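Local coordinates for protein CG8862 (Drosophila melanogaster, PDB 3ISM) that probably cleaves DNA and RNA as a magnesium-dependent mitochondrial endonuclease of the non-specific nuclease family, with a His-Me finger active site, at residues B[209-214]-B[222-227]. Sequence-based numbering, arbitrary orientation.
Sequences VMPNQV and SVFQVP
Phe-224 is the side chain to follow here, reaching from the loop at 222-227 across the end of strand 203-211. Its chi1 of -64° sets CG anti to its own carbonyl carbon, so the ring lies along Val-209 to Pro-211. At the root, Phe-224 CB packs 3.5 Å from Val-209 O. Phe-224 CG then meets Met-210 CG at 3.6 Å, a methylene that sits over one ring face as a CH-pi contact. Along one side of the ring, CD1 passes Val-209 O and Phe-224 CE1 touches Pro-211 CD at 3.6 Å; along the other, CD2 and CE2 run beside Met-210 CE, brought there by the bend at chi3 (63°). Met-210 SD approaches obliquely, 4.8 Å from the centroid of the Phe-224 ring, in a Met-aromatic contact. Val-223 CG2 lies over the centre of the face opposite Met-210 CG. An alanine at Phe-224 would probably loosen the loop against the strand, since the whole ring packing on Met-210 and Pro-211 would go. The backbone adds a nearly straight hydrogen bond, Val-209 N to Phe-224 O at 2.9 Å, in the carbonyl plane, and next to it Val-226 CG2 packs on Val-209 CB at 3.7 Å. Met-210 also leans on Trp-137 and Leu-140 of helix 136-146, which carries the magnesium ligand Glu-141, while strand 189-197 pairs alongside and the loop runs on into helix 228-235.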
loop_
_atom_site.group_PDB
_atom_site.type_symbol
_atom_site.label_atom_id
_atom_site.label_comp_id
_atom_site.label_asym_id
_atom_site.label_seq_id
_atom_site.Cartn_x
_atom_site.Cartn_y
_atom_site.Cartn_z
ATOM N N VAL B 209 17.672 7.206 -0.039
ATOM C CA VAL B 209 16.557 6.720 -0.851
ATOM C C VAL B 209 17.043 6.670 -2.304
ATOM O O VAL B 209 17.471 7.688 -2.858
ATOM C CB VAL B 209 15.316 7.635 -0.722
ATOM C CG1 VAL B 209 14.296 7.384 -1.853
ATOM C CG2 VAL B 209 14.665 7.458 0.646
ATOM N N MET B 210 16.997 5.486 -2.916
ATOM C CA MET B 210 17.449 5.367 -4.307
ATOM C C MET B 210 16.309 4.854 -5.160
ATOM O O MET B 210 15.598 3.973 -4.728
ATOM C CB MET B 210 18.653 4.431 -4.409
ATOM C CG MET B 210 19.880 4.919 -3.639
ATOM S SD MET B 210 21.229 3.726 -3.658
ATOM C CE MET B 210 21.641 3.634 -5.388
ATOM N N PRO B 211 16.132 5.414 -6.369
ATOM C CA PRO B 211 15.028 4.971 -7.213
ATOM C C PRO B 211 15.337 3.598 -7.823
ATOM O O PRO B 211 16.497 3.295 -8.140
ATOM C CB PRO B 211 14.949 6.065 -8.286
ATOM C CG PRO B 211 16.397 6.548 -8.423
ATOM C CD PRO B 211 16.957 6.459 -7.019
ATOM N N ASN B 212 14.300 2.785 -7.970
ATOM C CA ASN B 212 14.415 1.465 -8.560
ATOM C C ASN B 212 14.475 1.602 -10.087
ATOM O O ASN B 212 13.529 1.267 -10.801
ATOM C CB ASN B 212 13.229 0.596 -8.107
ATOM C CG ASN B 212 13.383 -0.882 -8.467
ATOM O OD1 ASN B 212 14.447 -1.315 -8.899
ATOM N ND2 ASN B 212 12.307 -1.671 -8.256
ATOM N N GLN B 213 15.602 2.104 -10.581
ATOM C CA GLN B 213 15.785 2.306 -12.014
ATOM C C GLN B 213 17.264 2.234 -12.336
ATOM O O GLN B 213 18.090 2.212 -11.426
ATOM C CB GLN B 213 15.220 3.669 -12.444
ATOM C CG GLN B 213 15.937 4.846 -11.827
ATOM C CD GLN B 213 15.101 6.111 -11.823
ATOM O OE1 GLN B 213 13.866 6.065 -11.685
ATOM N NE2 GLN B 213 15.773 7.253 -11.941
ATOM N N VAL B 214 17.603 2.227 -13.625
ATOM C CA VAL B 214 19.007 2.332 -14.027
ATOM C C VAL B 214 19.615 3.655 -13.529
ATOM O O VAL B 214 19.155 4.749 -13.871
ATOM C CB VAL B 214 19.198 2.163 -15.546
ATOM C CG1 VAL B 214 20.625 2.551 -15.979
ATOM C CG2 VAL B 214 18.887 0.732 -15.966
ATOM N N SER B 222 26.194 9.484 -2.119
ATOM C CA SER B 222 25.946 10.683 -1.321
ATOM C C SER B 222 24.792 11.531 -1.852
ATOM O O SER B 222 24.086 12.162 -1.076
ATOM C CB SER B 222 27.224 11.527 -1.221
ATOM O OG SER B 222 27.561 12.102 -2.472
ATOM N N VAL B 223 24.601 11.518 -3.171
ATOM C CA VAL B 223 23.513 12.285 -3.785
ATOM C C VAL B 223 22.129 11.741 -3.416
ATOM O O VAL B 223 21.119 12.450 -3.544
ATOM C CB VAL B 223 23.649 12.400 -5.332
ATOM C CG1 VAL B 223 25.095 12.676 -5.734
ATOM C CG2 VAL B 223 23.109 11.160 -6.033
ATOM N N PHE B 224 22.084 10.514 -2.907
ATOM C CA PHE B 224 20.824 9.879 -2.547
ATOM C C PHE B 224 20.456 10.026 -1.073
ATOM O O PHE B 224 19.482 9.446 -0.616
ATOM C CB PHE B 224 20.856 8.419 -2.952
ATOM C CG PHE B 224 20.964 8.220 -4.425
ATOM C CD1 PHE B 224 19.901 8.552 -5.261
ATOM C CD2 PHE B 224 22.128 7.707 -4.981
ATOM C CE1 PHE B 224 20.003 8.375 -6.635
ATOM C CE2 PHE B 224 22.243 7.516 -6.345
ATOM C CZ PHE B 224 21.182 7.853 -7.181
ATOM N N GLN B 225 21.242 10.813 -0.347
ATOM C CA GLN B 225 20.975 11.091 1.061
ATOM C C GLN B 225 19.721 11.963 1.216
ATOM O O GLN B 225 19.552 12.935 0.491
ATOM C CB GLN B 225 22.201 11.738 1.723
ATOM C CG GLN B 225 23.241 10.721 2.199
ATOM C CD GLN B 225 24.529 11.354 2.736
ATOM O OE1 GLN B 225 25.068 12.291 2.154
ATOM N NE2 GLN B 225 25.032 10.816 3.850
ATOM N N VAL B 226 18.845 11.556 2.138
ATOM C CA VAL B 226 17.560 12.203 2.404
ATOM C C VAL B 226 17.382 12.308 3.936
ATOM O O VAL B 226 17.851 11.427 4.657
ATOM C CB VAL B 226 16.379 11.346 1.810
ATOM C CG1 VAL B 226 15.091 12.090 1.857
ATOM C CG2 VAL B 226 16.640 10.952 0.363
ATOM N N PRO B 227 16.714 13.375 4.440
ATOM C CA PRO B 227 16.374 13.388 5.861
ATOM C C PRO B 227 15.559 12.164 6.258
ATOM O O PRO B 227 14.613 11.820 5.561
ATOM C CB PRO B 227 15.517 14.651 6.004
ATOM C CG PRO B 227 16.030 15.556 4.936
ATOM C CD PRO B 227 16.331 14.645 3.779
#